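Local coordinates for periplasmic oligopeptide-binding protein (PDB 3ZS6) that probably binds oligopeptides in the periplasm as the solute-binding component of an ABC transport system that carries them into the cell, at residues A[325-328]-A[329-333]. Residues are numbered along the deposited sequence; the frame is centred on the assembly and turned at random.
Sequences WPMA and RRVDY
Trp-325 and Arg-329 form an i to i+4 cation-pi stack, extended to Tyr-333, at the N-terminus of helix 327-340 on the surface of this family 5 solute-binding protein; Pro-326 holds the N-cap position. Arg-329 CZ sits 3.6 Å from the centroid of the indole five-membered ring and only 8° off its normal. The guanidinium and ring planes are 26° apart, so the charged group lies nearly flat over that face. An extended Arg-329 chain, with CG anti to the backbone N, carries it there. Tyr-333, one turn beyond Arg-329, offers its ring face to the CZ3 edge of the Trp-325 six-membered ring in a T-shaped pair, with centroids 5.3 Å apart and planes at 62°. The first helical turn is closed by Arg-330 N donating to Pro-326 O at 3.0 Å, and Val-331 N to Met-327 O at 2.8 Å. Met-327 CE rests over the centre of the buried Arg-330 guanidinium, 3.6 Å from CZ. Further out, Arg-330 NH1 is hydrogen-bonded to Met-284 O, and a hydrogen bond from Trp-325 NE1 to Asp-321 OD1 and contact with Met-284 of helix 276-285 help position the indole. A water donates to Trp-325 O and accepts from Arg-330 NH2, 2.7 Å from each.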
loop_
_atom_site.group_PDB
_atom_site.type_symbol
_atom_site.label_atom_id
_atom_site.label_comp_id
_atom_site.label_asym_id
_atom_site.label_seq_id
_atom_site.Cartn_x
_atom_site.Cartn_y
_atom_site.Cartn_z
ATOM N N TRP A 325 -7.646 30.001 2.684
ATOM C CA TRP A 325 -7.015 31.315 2.647
ATOM C C TRP A 325 -6.619 31.731 1.232
ATOM O O TRP A 325 -6.243 30.895 0.417
ATOM C CB TRP A 325 -5.766 31.340 3.528
ATOM C CG TRP A 325 -6.017 31.155 4.999
ATOM C CD1 TRP A 325 -7.226 31.025 5.622
ATOM C CD2 TRP A 325 -5.024 31.076 6.026
ATOM N NE1 TRP A 325 -7.044 30.872 6.978
ATOM C CE2 TRP A 325 -5.701 30.899 7.251
ATOM C CE3 TRP A 325 -3.627 31.141 6.029
ATOM C CZ2 TRP A 325 -5.027 30.787 8.469
ATOM C CZ3 TRP A 325 -2.957 31.025 7.242
ATOM C CH2 TRP A 325 -3.660 30.850 8.442
ATOM N N PRO A 326 -6.708 33.035 0.939
ATOM C CA PRO A 326 -6.098 33.558 -0.284
ATOM C C PRO A 326 -4.644 33.115 -0.339
ATOM O O PRO A 326 -3.979 33.067 0.699
ATOM C CB PRO A 326 -6.166 35.072 -0.081
ATOM C CG PRO A 326 -7.360 35.273 0.795
ATOM C CD PRO A 326 -7.431 34.072 1.696
ATOM N N MET A 327 -4.147 32.800 -1.526
ATOM C CA MET A 327 -2.781 32.305 -1.637
ATOM C C MET A 327 -1.774 33.312 -1.075
ATOM O O MET A 327 -0.840 32.933 -0.368
ATOM C CB MET A 327 -2.441 31.921 -3.085
ATOM C CG MET A 327 -1.119 31.177 -3.230
ATOM S SD MET A 327 -1.024 29.681 -2.208
ATOM C CE MET A 327 -2.386 28.712 -2.867
ATOM N N ALA A 328 -1.971 34.592 -1.380
ATOM C CA ALA A 328 -1.076 35.639 -0.889
ATOM C C ALA A 328 -0.920 35.575 0.630
ATOM O O ALA A 328 0.183 35.720 1.161
ATOM C CB ALA A 328 -1.573 37.027 -1.323
ATOM N N ARG A 329 -2.032 35.357 1.319
ATOM C CA ARG A 329 -2.037 35.170 2.768
ATOM C C ARG A 329 -1.323 33.873 3.161
ATOM O O ARG A 329 -0.592 33.831 4.153
ATOM C CB ARG A 329 -3.482 35.165 3.275
ATOM C CG ARG A 329 -3.657 34.942 4.770
ATOM C CD ARG A 329 -5.063 35.343 5.174
ATOM N NE ARG A 329 -5.575 34.625 6.336
ATOM C CZ ARG A 329 -6.872 34.495 6.606
ATOM N NH1 ARG A 329 -7.778 35.029 5.794
ATOM N NH2 ARG A 329 -7.266 33.827 7.682
ATOM N N ARG A 330 -1.540 32.815 2.385
ATOM C CA ARG A 330 -0.842 31.555 2.621
ATOM C C ARG A 330 0.658 31.769 2.595
ATOM O O ARG A 330 1.373 31.329 3.491
ATOM C CB ARG A 330 -1.202 30.526 1.552
ATOM C CG ARG A 330 -2.520 29.836 1.754
ATOM C CD ARG A 330 -2.382 28.414 1.253
ATOM N NE ARG A 330 -3.593 27.943 0.612
ATOM C CZ ARG A 330 -3.661 26.823 -0.093
ATOM N NH1 ARG A 330 -2.579 26.065 -0.245
ATOM N NH2 ARG A 330 -4.810 26.468 -0.644
ATOM N N VAL A 331 1.122 32.453 1.554
ATOM C CA VAL A 331 2.547 32.672 1.345
ATOM C C VAL A 331 3.174 33.549 2.435
ATOM O O VAL A 331 4.248 33.235 2.956
ATOM C CB VAL A 331 2.805 33.290 -0.045
ATOM C CG1 VAL A 331 4.227 33.818 -0.137
ATOM C CG2 VAL A 331 2.521 32.260 -1.143
ATOM N N ASP A 332 2.506 34.648 2.772
ATOM C CA ASP A 332 2.969 35.519 3.859
ATOM C C ASP A 332 3.127 34.751 5.167
ATOM O O ASP A 332 4.155 34.834 5.840
ATOM C CB ASP A 332 1.992 36.678 4.070
ATOM C CG ASP A 332 2.094 37.735 2.991
ATOM O OD1 ASP A 332 3.219 37.973 2.501
ATOM O OD2 ASP A 332 1.050 38.327 2.636
ATOM N N TYR A 333 2.093 34.009 5.538
ATOM C CA TYR A 333 2.135 33.227 6.763
ATOM C C TYR A 333 3.300 32.234 6.707
ATOM O O TYR A 333 4.043 32.081 7.674
ATOM C CB TYR A 333 0.800 32.509 6.965
ATOM C CG TYR A 333 0.604 31.901 8.336
ATOM C CD1 TYR A 333 1.166 30.673 8.656
ATOM C CD2 TYR A 333 -0.155 32.552 9.307
ATOM C CE1 TYR A 333 0.990 30.110 9.900
ATOM C CE2 TYR A 333 -0.338 31.996 10.561
ATOM C CZ TYR A 333 0.239 30.772 10.851
ATOM O OH TYR A 333 0.067 30.196 12.089
HETATM O O HOH W 1 -6.352 28.694 -1.095
#